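Local coordinates for hypothetical protein (Ruminococcus gnavus, PDB 4QAN) that is of unknown function but has a cystatin-like fold, belongs as a divergent member to the NTF2-like superfamily, and can bind a magnesium ion, at residues A[37-41]-A[200-204]; A[95-100]-A[257-262]; A[110-116]-A[147-151]; A[215-221]-A[347-351]; A[224-229]-A[339-343]. One frame throughout, in Å; residues are numbered along the deposited sequence.

Contact 1: A[37-41]-A[200-204]; sequences ALKKN and VLPNQ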
# COMPACT_ATOMS: atom_id res chain seq x y z
N ALA A 37 -13.02 -16.05 -5.97
CA ALA A 37 -13.18 -14.63 -5.72
C ALA A 37 -13.31 -13.89 -7.05
O ALA A 37 -14.24 -13.11 -7.23
CB ALA A 37 -12.01 -14.08 -4.93
N LEU A 38 -12.37 -14.16 -7.96
CA LEU A 38 -12.37 -13.55 -9.29
C LEU A 38 -13.63 -13.90 -10.06
O LEU A 38 -14.20 -13.06 -10.74
CB LEU A 38 -11.15 -13.99 -10.09
CG LEU A 38 -9.81 -13.42 -9.60
CD1 LEU A 38 -8.65 -14.32 -9.97
CD2 LEU A 38 -9.58 -12.01 -10.13
N LYS A 39 -14.06 -15.15 -9.95
CA LYS A 39 -15.28 -15.59 -10.62
C LYS A 39 -16.49 -14.79 -10.15
O LYS A 39 -17.34 -14.41 -10.96
CB LYS A 39 -15.52 -17.08 -10.36
CG LYS A 39 -16.67 -17.69 -11.14
CD LYS A 39 -16.86 -19.15 -10.73
CE LYS A 39 -17.94 -19.83 -11.54
NZ LYS A 39 -17.58 -19.84 -12.99
N LYS A 40 -16.55 -14.53 -8.84
CA LYS A 40 -17.68 -13.84 -8.22
C LYS A 40 -17.46 -12.35 -8.16
O LYS A 40 -18.22 -11.64 -7.50
CB LYS A 40 -17.90 -14.35 -6.80
CG LYS A 40 -18.10 -15.85 -6.68
CD LYS A 40 -18.05 -16.27 -5.22
CE LYS A 40 -18.78 -17.57 -4.99
NZ LYS A 40 -17.95 -18.76 -5.32
N ASN A 41 -16.43 -11.85 -8.83
CA ASN A 41 -16.07 -10.44 -8.78
C ASN A 41 -16.18 -9.88 -7.34
O ASN A 41 -16.71 -8.80 -7.11
CB ASN A 41 -16.94 -9.65 -9.76
CG ASN A 41 -16.48 -8.20 -9.94
OD1 ASN A 41 -15.31 -7.86 -9.71
ND2 ASN A 41 -17.41 -7.35 -10.34
N VAL A 200 -13.18 -27.68 -6.61
CA VAL A 200 -14.21 -27.07 -5.76
C VAL A 200 -13.86 -25.60 -5.51
O VAL A 200 -12.96 -25.30 -4.73
CB VAL A 200 -14.34 -27.82 -4.42
CG1 VAL A 200 -15.14 -27.02 -3.40
CG2 VAL A 200 -14.95 -29.20 -4.65
N LEU A 201 -14.59 -24.71 -6.17
CA LEU A 201 -14.48 -23.27 -5.93
C LEU A 201 -15.24 -22.90 -4.65
O LEU A 201 -16.47 -22.89 -4.66
CB LEU A 201 -15.06 -22.50 -7.11
CG LEU A 201 -14.26 -22.55 -8.41
CD1 LEU A 201 -15.13 -22.11 -9.58
CD2 LEU A 201 -13.02 -21.68 -8.31
N PRO A 202 -14.52 -22.56 -3.56
CA PRO A 202 -15.24 -22.30 -2.31
C PRO A 202 -16.05 -21.00 -2.33
O PRO A 202 -15.89 -20.16 -3.22
CB PRO A 202 -14.12 -22.18 -1.28
CG PRO A 202 -12.97 -21.64 -2.06
CD PRO A 202 -13.10 -22.19 -3.46
N ASN A 203 -16.92 -20.86 -1.33
CA ASN A 203 -17.44 -19.55 -0.97
C ASN A 203 -17.78 -19.44 0.50
O ASN A 203 -18.93 -19.27 0.89
CB ASN A 203 -18.61 -19.13 -1.83
CG ASN A 203 -19.62 -20.22 -2.01
OD1 ASN A 203 -19.70 -21.16 -1.21
ND2 ASN A 203 -20.39 -20.13 -3.08
N GLN A 204 -16.74 -19.60 1.32
CA GLN A 204 -16.66 -18.94 2.60
C GLN A 204 -15.63 -17.85 2.36
O GLN A 204 -15.01 -17.80 1.30
CB GLN A 204 -16.14 -19.86 3.70
CG GLN A 204 -16.52 -21.34 3.61
CD GLN A 204 -17.98 -21.58 3.94
OE1 GLN A 204 -18.86 -20.90 3.42
NE2 GLN A 204 -18.24 -22.56 4.82

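Contact 2: A[95-100]-A[257-262]; sequences TKAYIE and LKKQGE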
# COMPACT_ATOMS: atom_id res chain seq x y z
N THR A 95 -2.39 -3.39 -0.27
CA THR A 95 -3.81 -3.52 -0.58
C THR A 95 -4.15 -2.88 -1.94
O THR A 95 -4.78 -3.50 -2.78
CB THR A 95 -4.68 -2.96 0.57
OG1 THR A 95 -4.32 -3.61 1.79
CG2 THR A 95 -6.16 -3.19 0.33
N LYS A 96 -3.66 -1.67 -2.19
CA LYS A 96 -3.83 -1.05 -3.51
C LYS A 96 -3.24 -1.90 -4.64
O LYS A 96 -3.87 -2.11 -5.67
CB LYS A 96 -3.22 0.34 -3.53
CG LYS A 96 -3.19 1.03 -4.90
CD LYS A 96 -2.29 2.23 -4.79
CE LYS A 96 -2.53 3.23 -5.89
NZ LYS A 96 -1.96 2.78 -7.19
N ALA A 97 -2.02 -2.42 -4.43
CA ALA A 97 -1.34 -3.21 -5.45
C ALA A 97 -2.15 -4.46 -5.77
O ALA A 97 -2.30 -4.80 -6.94
CB ALA A 97 0.07 -3.58 -5.01
N TYR A 98 -2.70 -5.11 -4.74
CA TYR A 98 -3.56 -6.29 -4.95
C TYR A 98 -4.89 -5.97 -5.68
O TYR A 98 -5.35 -6.76 -6.50
CB TYR A 98 -3.85 -7.02 -3.64
CG TYR A 98 -2.71 -7.88 -3.15
CD1 TYR A 98 -2.21 -8.90 -3.93
CD2 TYR A 98 -2.13 -7.67 -1.90
CE1 TYR A 98 -1.17 -9.69 -3.50
CE2 TYR A 98 -1.08 -8.46 -1.44
CZ TYR A 98 -0.59 -9.47 -2.25
OH TYR A 98 0.45 -10.28 -1.84
N ILE A 99 -5.48 -4.82 -5.38
CA ILE A 99 -6.69 -4.39 -6.06
C ILE A 99 -6.41 -4.26 -7.54
O ILE A 99 -7.19 -4.68 -8.37
CB ILE A 99 -7.27 -3.08 -5.47
CG1 ILE A 99 -7.81 -3.35 -4.06
CG2 ILE A 99 -8.40 -2.55 -6.34
CD1 ILE A 99 -8.09 -2.13 -3.20
N GLU A 100 -5.26 -3.69 -7.87
CA GLU A 100 -4.89 -3.50 -9.26
C GLU A 100 -4.60 -4.79 -9.99
O GLU A 100 -4.95 -4.91 -11.16
CB GLU A 100 -3.73 -2.55 -9.36
CG GLU A 100 -4.20 -1.16 -9.06
CD GLU A 100 -3.09 -0.21 -8.83
OE1 GLU A 100 -1.97 -0.68 -8.54
OE2 GLU A 100 -3.34 1.02 -8.93
N LEU A 257 -10.03 2.49 -1.34
CA LEU A 257 -8.83 1.77 -0.92
C LEU A 257 -7.61 2.08 -1.77
O LEU A 257 -6.50 2.13 -1.26
CB LEU A 257 -9.08 0.27 -0.92
CG LEU A 257 -9.94 -0.25 0.22
CD1 LEU A 257 -10.20 -1.74 0.05
CD2 LEU A 257 -9.29 0.05 1.56
N LYS A 258 -7.81 2.27 -3.07
CA LYS A 258 -6.69 2.61 -3.93
C LYS A 258 -6.19 4.04 -3.60
O LYS A 258 -4.99 4.26 -3.51
CB LYS A 258 -7.08 2.48 -5.41
CG LYS A 258 -7.30 1.03 -5.84
CD LYS A 258 -7.43 0.88 -7.35
CE LYS A 258 -8.46 1.82 -7.92
NZ LYS A 258 -8.70 1.52 -9.35
N LYS A 259 -7.13 4.96 -3.39
CA LYS A 259 -6.82 6.33 -2.93
C LYS A 259 -6.05 6.32 -1.61
O LYS A 259 -5.12 7.09 -1.44
CB LYS A 259 -8.13 7.11 -2.72
CG LYS A 259 -8.10 8.56 -3.20
CD LYS A 259 -9.52 9.10 -3.47
CE LYS A 259 -10.36 8.17 -4.36
NZ LYS A 259 -11.51 8.83 -5.08
N GLN A 260 -6.47 5.45 -0.69
CA GLN A 260 -5.81 5.28 0.61
C GLN A 260 -4.37 4.80 0.41
O GLN A 260 -3.44 5.30 1.04
CB GLN A 260 -6.60 4.31 1.49
CG GLN A 260 -5.95 3.93 2.81
CD GLN A 260 -6.82 3.02 3.67
OE1 GLN A 260 -7.65 3.49 4.45
NE2 GLN A 260 -6.64 1.72 3.55
N GLY A 261 -4.22 3.82 -0.48
CA GLY A 261 -2.92 3.37 -0.98
C GLY A 261 -2.06 4.49 -1.52
O GLY A 261 -0.88 4.56 -1.20
N GLU A 262 -2.63 5.37 -2.34
CA GLU A 262 -1.90 6.53 -2.89
C GLU A 262 -1.48 7.52 -1.80
O GLU A 262 -0.37 8.05 -1.82
CB GLU A 262 -2.77 7.32 -3.89
CG GLU A 262 -3.06 6.64 -5.20
CD GLU A 262 -1.88 6.65 -6.16
OE1 GLU A 262 -0.76 7.03 -5.75
OE2 GLU A 262 -2.08 6.27 -7.34
O HOH W 1 0.44 4.44 -5.88
O HOH W 2 -5.42 1.99 -10.17

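Contact 3: A[110-116]-A[147-151]; sequences PEIETLE and YVKCG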
# COMPACT_ATOMS: atom_id res chain seq x y z
N PRO A 110 -11.93 -11.70 -20.54
CA PRO A 110 -13.33 -11.37 -20.79
C PRO A 110 -14.24 -12.49 -20.30
O PRO A 110 -13.89 -13.68 -20.44
CB PRO A 110 -13.39 -11.22 -22.31
CG PRO A 110 -12.33 -12.14 -22.82
CD PRO A 110 -11.24 -12.14 -21.77
N GLU A 111 -15.39 -12.12 -19.72
CA GLU A 111 -16.33 -13.09 -19.15
C GLU A 111 -15.62 -13.95 -18.10
O GLU A 111 -15.69 -15.17 -18.14
CB GLU A 111 -16.92 -14.00 -20.24
CG GLU A 111 -17.55 -13.27 -21.41
CD GLU A 111 -18.13 -14.24 -22.44
OE1 GLU A 111 -17.38 -15.09 -22.97
OE2 GLU A 111 -19.35 -14.16 -22.71
N ILE A 112 -14.92 -13.29 -17.18
CA ILE A 112 -14.26 -13.98 -16.07
C ILE A 112 -15.32 -14.63 -15.16
O ILE A 112 -15.04 -15.60 -14.47
CB ILE A 112 -13.27 -13.06 -15.30
CG1 ILE A 112 -12.55 -13.84 -14.20
CG2 ILE A 112 -13.95 -11.83 -14.71
CD1 ILE A 112 -11.20 -13.27 -13.83
N GLU A 113 -16.54 -14.11 -15.21
CA GLU A 113 -17.69 -14.69 -14.51
C GLU A 113 -17.95 -16.16 -14.87
O GLU A 113 -18.37 -16.95 -14.01
CB GLU A 113 -18.97 -13.88 -14.81
CG GLU A 113 -19.02 -12.51 -14.14
CD GLU A 113 -18.12 -11.46 -14.80
OE1 GLU A 113 -17.69 -11.67 -15.96
OE2 GLU A 113 -17.85 -10.42 -14.15
N THR A 114 -17.70 -16.52 -16.12
CA THR A 114 -17.99 -17.87 -16.62
C THR A 114 -16.81 -18.85 -16.49
O THR A 114 -16.71 -19.82 -17.24
CB THR A 114 -18.43 -17.80 -18.10
OG1 THR A 114 -17.36 -17.24 -18.89
CG2 THR A 114 -19.69 -16.95 -18.25
N LEU A 115 -15.94 -18.60 -15.51
CA LEU A 115 -14.63 -19.27 -15.41
C LEU A 115 -14.71 -20.74 -14.96
O LEU A 115 -15.41 -21.07 -14.01
CB LEU A 115 -13.75 -18.46 -14.45
CG LEU A 115 -12.41 -18.97 -13.94
CD1 LEU A 115 -11.54 -17.78 -13.57
CD2 LEU A 115 -12.55 -19.92 -12.75
N GLU A 116 -13.98 -21.61 -15.66
CA GLU A 116 -13.88 -23.01 -15.29
C GLU A 116 -12.41 -23.38 -15.09
O GLU A 116 -11.59 -23.09 -15.95
CB GLU A 116 -14.46 -23.91 -16.39
CG GLU A 116 -15.98 -23.90 -16.50
CD GLU A 116 -16.47 -24.84 -17.60
OE1 GLU A 116 -16.19 -26.06 -17.54
OE2 GLU A 116 -17.15 -24.35 -18.53
N TYR A 147 -4.67 -23.14 -15.61
CA TYR A 147 -5.38 -23.18 -16.88
C TYR A 147 -6.88 -23.07 -16.61
O TYR A 147 -7.46 -23.93 -15.94
CB TYR A 147 -5.05 -24.46 -17.66
CG TYR A 147 -3.58 -24.57 -18.00
CD1 TYR A 147 -3.07 -24.02 -19.17
CD2 TYR A 147 -2.68 -25.18 -17.12
CE1 TYR A 147 -1.72 -24.10 -19.48
CE2 TYR A 147 -1.32 -25.26 -17.42
CZ TYR A 147 -0.85 -24.72 -18.60
OH TYR A 147 0.49 -24.78 -18.91
N VAL A 148 -7.49 -22.02 -17.13
CA VAL A 148 -8.92 -21.80 -16.98
C VAL A 148 -9.59 -21.67 -18.34
O VAL A 148 -8.91 -21.55 -19.36
CB VAL A 148 -9.22 -20.55 -16.13
CG1 VAL A 148 -8.55 -20.68 -14.76
CG2 VAL A 148 -8.77 -19.28 -16.84
N LYS A 149 -10.92 -21.67 -18.34
CA LYS A 149 -11.71 -21.58 -19.56
C LYS A 149 -12.86 -20.58 -19.40
O LYS A 149 -13.58 -20.62 -18.40
CB LYS A 149 -12.27 -22.95 -19.91
CG LYS A 149 -13.31 -22.94 -21.01
CD LYS A 149 -13.84 -24.33 -21.27
CE LYS A 149 -14.94 -24.31 -22.31
NZ LYS A 149 -15.50 -25.67 -22.53
N CYS A 150 -13.02 -19.69 -20.39
CA CYS A 150 -14.12 -18.72 -20.40
C CYS A 150 -14.80 -18.69 -21.77
O CYS A 150 -14.35 -17.99 -22.67
CB CYS A 150 -13.62 -17.33 -20.03
SG CYS A 150 -12.78 -17.27 -18.43
N GLY A 151 -15.89 -19.44 -21.91
CA GLY A 151 -16.61 -19.57 -23.17
C GLY A 151 -15.93 -20.61 -24.05
O GLY A 151 -15.84 -21.78 -23.69

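Contact 4: A[215-221]-A[347-351]; sequences PISEKTP and DGWQI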
# COMPACT_ATOMS: atom_id res chain seq x y z
N PRO A 215 -13.23 9.08 7.52
CA PRO A 215 -12.82 10.48 7.55
C PRO A 215 -12.70 11.01 8.98
O PRO A 215 -13.55 10.72 9.81
CB PRO A 215 -13.97 11.19 6.83
CG PRO A 215 -14.51 10.15 5.91
CD PRO A 215 -14.47 8.90 6.74
N ILE A 216 -11.63 11.75 9.28
CA ILE A 216 -11.59 12.60 10.47
C ILE A 216 -11.11 13.98 10.07
O ILE A 216 -10.36 14.13 9.09
CB ILE A 216 -10.68 12.05 11.60
CG1 ILE A 216 -9.23 11.95 11.15
CG2 ILE A 216 -11.19 10.70 12.09
CD1 ILE A 216 -8.31 11.46 12.24
N SER A 217 -11.52 14.98 10.83
CA SER A 217 -11.25 16.37 10.50
C SER A 217 -10.98 17.17 11.77
O SER A 217 -11.16 16.68 12.86
CB SER A 217 -12.45 16.94 9.75
OG SER A 217 -13.61 16.98 10.58
N GLU A 218 -10.55 18.42 11.60
CA GLU A 218 -10.40 19.36 12.71
C GLU A 218 -11.04 20.68 12.29
O GLU A 218 -11.30 20.90 11.10
CB GLU A 218 -8.92 19.59 13.02
CG GLU A 218 -8.16 18.34 13.47
CD GLU A 218 -8.65 17.74 14.79
OE1 GLU A 218 -9.47 18.37 15.49
OE2 GLU A 218 -8.22 16.63 15.13
N LYS A 219 -11.27 21.57 13.24
CA LYS A 219 -12.09 22.75 12.98
C LYS A 219 -11.39 23.85 12.24
O LYS A 219 -12.05 24.73 11.70
CB LYS A 219 -12.70 23.29 14.27
CG LYS A 219 -13.78 22.40 14.82
CD LYS A 219 -15.11 22.70 14.17
CE LYS A 219 -16.12 21.62 14.48
NZ LYS A 219 -17.29 21.82 13.59
N THR A 220 -10.07 23.83 12.19
CA THR A 220 -9.34 24.79 11.38
C THR A 220 -8.38 24.03 10.50
O THR A 220 -8.01 22.91 10.84
CB THR A 220 -8.54 25.80 12.23
OG1 THR A 220 -7.41 25.13 12.79
CG2 THR A 220 -9.40 26.39 13.34
N PRO A 221 -7.96 24.63 9.38
CA PRO A 221 -7.01 23.93 8.52
C PRO A 221 -5.66 23.69 9.23
O PRO A 221 -5.12 22.59 9.16
CB PRO A 221 -6.88 24.85 7.29
CG PRO A 221 -7.40 26.18 7.71
CD PRO A 221 -8.39 25.92 8.81
N ASP A 347 -18.03 19.08 8.74
CA ASP A 347 -17.57 19.19 10.13
C ASP A 347 -16.40 20.17 10.24
O ASP A 347 -16.34 20.98 11.16
CB ASP A 347 -17.11 17.83 10.68
CG ASP A 347 -17.89 16.66 10.11
OD1 ASP A 347 -18.98 16.36 10.64
OD2 ASP A 347 -17.40 16.05 9.13
N GLY A 348 -15.48 20.08 9.29
CA GLY A 348 -14.27 20.87 9.33
C GLY A 348 -13.31 20.48 8.23
O GLY A 348 -13.72 19.95 7.19
N TRP A 349 -12.02 20.70 8.48
CA TRP A 349 -10.99 20.60 7.46
C TRP A 349 -10.24 19.28 7.46
O TRP A 349 -9.97 18.71 8.51
CB TRP A 349 -9.98 21.73 7.62
CG TRP A 349 -10.61 23.02 7.43
CD1 TRP A 349 -11.33 23.70 8.35
CD2 TRP A 349 -10.61 23.80 6.24
NE1 TRP A 349 -11.78 24.87 7.81
CE2 TRP A 349 -11.36 24.96 6.51
CE3 TRP A 349 -10.05 23.64 4.97
CZ2 TRP A 349 -11.56 25.96 5.56
CZ3 TRP A 349 -10.25 24.62 4.02
CH2 TRP A 349 -11.00 25.78 4.32
N GLN A 350 -9.89 18.85 6.24
CA GLN A 350 -9.07 17.65 5.99
C GLN A 350 -7.93 17.97 5.05
O GLN A 350 -7.91 19.03 4.39
CB GLN A 350 -9.93 16.58 5.34
CG GLN A 350 -10.97 15.99 6.27
CD GLN A 350 -11.64 14.77 5.67
OE1 GLN A 350 -12.52 14.89 4.81
NE2 GLN A 350 -11.24 13.59 6.12
N ILE A 351 -6.99 17.04 4.97
CA ILE A 351 -5.88 17.16 4.05
C ILE A 351 -6.33 16.62 2.70
O ILE A 351 -6.78 15.49 2.62
CB ILE A 351 -4.63 16.44 4.54
CG1 ILE A 351 -4.11 17.09 5.83
CG2 ILE A 351 -3.53 16.45 3.48
CD1 ILE A 351 -3.04 16.26 6.56

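Contact 5: A[224-229]-A[339-343]; sequences AVEQFI and GYTLC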
# COMPACT_ATOMS: atom_id res chain seq x y z
N ALA A 224 -5.78 20.66 11.51
CA ALA A 224 -5.73 19.41 10.75
C ALA A 224 -4.28 18.99 10.52
O ALA A 224 -3.93 17.83 10.74
CB ALA A 224 -6.45 19.57 9.42
N VAL A 225 -3.46 19.96 10.11
CA VAL A 225 -2.05 19.74 9.85
C VAL A 225 -1.32 19.39 11.15
O VAL A 225 -0.50 18.46 11.18
CB VAL A 225 -1.40 20.98 9.18
CG1 VAL A 225 0.10 20.81 9.03
CG2 VAL A 225 -2.05 21.24 7.82
N GLU A 226 -1.65 20.12 12.22
CA GLU A 226 -1.05 19.87 13.54
C GLU A 226 -1.32 18.45 14.04
O GLU A 226 -0.40 17.78 14.52
CB GLU A 226 -1.54 20.90 14.56
CG GLU A 226 -0.90 22.29 14.37
CD GLU A 226 -1.78 23.46 14.83
OE1 GLU A 226 -2.82 23.24 15.49
OE2 GLU A 226 -1.43 24.64 14.52
N GLN A 227 -2.55 17.97 13.92
CA GLN A 227 -2.88 16.66 14.46
C GLN A 227 -2.39 15.55 13.59
O GLN A 227 -2.13 14.47 14.10
CB GLN A 227 -4.38 16.49 14.72
CG GLN A 227 -4.87 17.14 16.01
CD GLN A 227 -4.17 16.58 17.24
OE1 GLN A 227 -3.41 17.28 17.88
NE2 GLN A 227 -4.41 15.29 17.55
N PHE A 228 -2.32 15.79 12.28
CA PHE A 228 -1.67 14.90 11.32
C PHE A 228 -0.21 14.65 11.71
O PHE A 228 0.22 13.50 11.84
CB PHE A 228 -1.79 15.53 9.93
CG PHE A 228 -0.98 14.84 8.85
CD1 PHE A 228 -1.39 13.63 8.32
CD2 PHE A 228 0.14 15.46 8.31
CE1 PHE A 228 -0.67 13.03 7.29
CE2 PHE A 228 0.85 14.86 7.28
CZ PHE A 228 0.45 13.64 6.78
N ILE A 229 0.54 15.72 11.94
CA ILE A 229 1.92 15.60 12.42
C ILE A 229 2.03 14.95 13.81
O ILE A 229 2.96 14.21 14.07
CB ILE A 229 2.65 16.96 12.35
CG1 ILE A 229 2.75 17.43 10.88
CG2 ILE A 229 4.02 16.91 13.02
CD1 ILE A 229 3.43 16.46 9.93
N GLY A 339 4.44 21.41 1.77
CA GLY A 339 3.18 22.00 1.35
C GLY A 339 1.98 21.10 1.57
O GLY A 339 2.07 19.88 1.45
N TYR A 340 0.86 21.73 1.90
CA TYR A 340 -0.42 21.04 2.06
C TYR A 340 -1.49 21.73 1.24
O TYR A 340 -1.43 22.93 1.00
CB TYR A 340 -0.88 21.08 3.52
CG TYR A 340 -0.04 20.29 4.48
CD1 TYR A 340 1.12 20.84 5.03
CD2 TYR A 340 -0.41 19.02 4.86
CE1 TYR A 340 1.89 20.12 5.92
CE2 TYR A 340 0.35 18.30 5.74
CZ TYR A 340 1.50 18.86 6.28
OH TYR A 340 2.24 18.13 7.15
N THR A 341 -2.46 20.94 0.79
CA THR A 341 -3.67 21.49 0.18
C THR A 341 -4.76 20.90 1.04
O THR A 341 -4.82 19.68 1.22
CB THR A 341 -3.84 21.09 -1.30
OG1 THR A 341 -2.76 21.60 -2.08
CG2 THR A 341 -5.14 21.63 -1.85
N LEU A 342 -5.60 21.76 1.61
CA LEU A 342 -6.64 21.34 2.55
C LEU A 342 -8.03 21.65 2.02
O LEU A 342 -8.21 22.66 1.31
CB LEU A 342 -6.45 22.05 3.88
CG LEU A 342 -5.08 21.73 4.50
CD1 LEU A 342 -4.45 22.99 5.07
CD2 LEU A 342 -5.21 20.64 5.55
N CYS A 343 -8.99 20.78 2.35
CA CYS A 343 -10.37 20.93 1.91
C CYS A 343 -11.35 20.92 3.09
O CYS A 343 -11.21 20.14 4.04
CB CYS A 343 -10.76 19.86 0.88
SG CYS A 343 -10.59 18.17 1.49

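Contact 1: A[37-41]-A[200-204]
Two flat groups of the 200-204 loop receive Lys40: the peptide carbonyl of Pro202, approached from above its plane, and the side-chain amide of Asn203, touched on the flank formed by CB and ND2. The lysine directly follows helix 27-39, which ends in a Schellman motif with Asn41 as the C-prime residue. Asn41 takes the positive phi such a turn needs, and its N bonds Leu38 O at 3.2 Å. From this helix end Lys40 reaches across to the loop, its long aliphatic chain spanning the gap before it bends at chi4 (83°) to bring the ammonium group to the carbonyl. NZ donates to Pro202 O at 3.3 Å, standing 37° out of the carbonyl plane and so not on a lone pair. Ser36 OG, one helical turn back, bonds both Lys40 NZ and Pro202 O and closes this small polar cluster. The methylene just before the ammonium packs crosswise on the asparagine, Lys40 CE lying 3.5 Å from Asn203 CB. Lys39 meets the loop through its methylenes: its chain is extended as far as CE, with the bend only at chi4 (61°) turning NZ to the backbone oxygens of Glu113 and Leu115. Leucine suits that apolar stem: the two side chains meet at about a right angle on the protein surface, with Lys39 CD 3.6 Å from Leu201 CD1.

Contact 2: A[95-100]-A[257-262]
Apolar packing comes from Ile99 and Leu257, whose side chains cross at about a right angle; Ile99 CD1 presses on Leu257 CB at 3.5 Å, tight for two carbons. The other branch, Ile99 CG2, meets the aliphatic part of Lys258 at CD, 3.7 Å away. Close backbone approach is the second element: Gly261 lacks the CB that would run into Lys96 CB, which thus comes to 4.0 Å from Gly261 CA. Ionic interactions lie at the more exposed side. With CG anti to the backbone N (chi1 173°), Lys96 runs across the neighbouring helix toward Glu262, and a bend at chi4 turns NZ back to its own helix. It makes a short salt bridge to Glu100 OE2, 2.8 Å, on the syn side but tilted 30° from the carboxylate plane, and a longer one to Glu262 OE2, 3.5 Å. The positive charge between two carboxylates should offset their mutual repulsion. Lys258 NZ pairs with Glu103, one turn beyond Glu100. One water donates to Glu100 OE2 at 2.6 Å and weakly accepts from Lys258 NZ. The axes of segments 95-100 and 257-262 approach to 8.5 Å and cross at -135°, close helix-helix packing of helix 87-108 on helix 254-275.

Contact 3: A[110-116]-A[147-151]
Leu115 lies obliquely across Val148, its CG 4.2 Å from Val148 CB, where the loop after helix 87-108 enters the antiparallel sheet of the cystatin-like fold. Glu116, in strand 116-122, pairs with Lys149 of strand 140-150 as an antiparallel hydrogen-bonded pair. Both bonds measure 2.9 Å, from Glu116 N to Lys149 O and from Lys149 N to Glu116 O, and both donors lie in the carbonyl planes. Glu116 and Lys149 share one face of the sheet, where long charged side chains suit the more exposed position; their charged ends stay beyond salt-bridge distance, so any attraction is loose. Leu115 and Cys150, by contrast, are buried. Leu115 also packs on the small thiol of Cys150, whose SG is 4.1 Å from Leu115 CA, while Cys150 CB lies against Glu111 O and Pro110 O. The turn here contains the short 3-10 segment 112-113; Glu111 O accepts twice, from Thr114 N and Thr114 OG1, and helps to hold it. A chi1 of 61° places the hydroxyl between the backbone N and the carbonyl carbon, facing back along the turn, and Thr114 OG1 donates to Glu111 O at 2.8 Å.

Contact 4: A[215-221]-A[347-351]
Glu218 O accepts a short, straight hydrogen bond from Trp349 N, 2.7 Å with 163° at the hydrogen, the donor standing nearly on the line of the C=O bond. The return bond, Glu218 N to Trp349 O, completes an isolated antiparallel beta bridge, by which the loop before helix 221-234 is pinned to the start of strand 349-353. Gly348 lacks the CB that would run into Glu218 O, so its CA can pass at 3.5 Å. Two side chains extend the grip along the loop. Lys219 bends at chi2 (-85°) and thus turns its end back toward the strand, so that its NZ donates to Asp347 O at 2.7 Å, in the carbonyl plane, although Asp347 is poorly ordered. Buried Gln350 reaches the other way: its NE2 gives a more bent bond to Ile216 O, 3.1 Å long and from above the carbonyl plane, and a second bond to Thr245 O. Ser217, being small, lets its CB come close to Trp349 O. At the helix start Thr220 is the N-cap, its OG1 accepting from Arg223 N, and Pro221, with no N-H to satisfy, suits the first turn. The proline ring lies over one face of the Trp349 indole in a CH-pi contact: Pro221 CD sits 3.6 Å from the centroid of the Trp349 five-membered ring and almost on its normal.

Contact 5: A[224-229]-A[339-343]
A helix packed against the face of a curled beta-sheet is the core element of the cystatin-like fold, and here helix 221-234 lies on strand 334-344. The short segments run at 119° to each other with axes 11.1 Å apart, a gap bridged by side chains. Tyr340 and Leu342, two apart on the strand, both point to the helix. Val225 meets Tyr340 from the opposite direction and crosses Leu342 at about a right angle, dividing its branches: CG1, which a chi1 of 174° turns away from the backbone N, makes a CH-pi contact over one face of the tyrosine ring, 3.9 Å from the centroid of Tyr340, while CG2 meets Leu342 CD2 at 3.9 Å. A branched residue thus fits the notch between ring and leucine, and Ala224 is small enough for Leu342 CD2 to approach its CB to 4.2 Å. The ring of Phe228 stands at 88° to that of Tyr340, with its CE2 in the tyrosine plane, 3.6 Å from Tyr340 OH. Ile229 CD1 reaches the same hydroxyl from beside it, at 3.5 Å. No hydrogen bond joins the two segments; Tyr340 OH bonds the hydroxyl of Tyr329, so cohesion here rests on apolar packing.

The contacts fall into two clusters with contact 2 between them. Contacts 1 and 3 have centres 12 Å apart and meet directly: Lys39 NZ lies 2.7 Å from Leu115 O, and Leu38 packs on Ile112. Contacts 4 and 5 are 9 Å apart, centre to centre, and share neighbouring strands of one sheet; Gln350 N is 2.9 Å from Cys343 O, and Ile351 packs on Phe228. Contact 2 is 21 Å from contact 1 and 22 Å from contact 5 between centres, near the middle of the chain, whereas contacts 3 and 5 have centres about 47 Å apart. All five lie away from Ser360, which binds magnesium in a structure of this protein, although none is bound here.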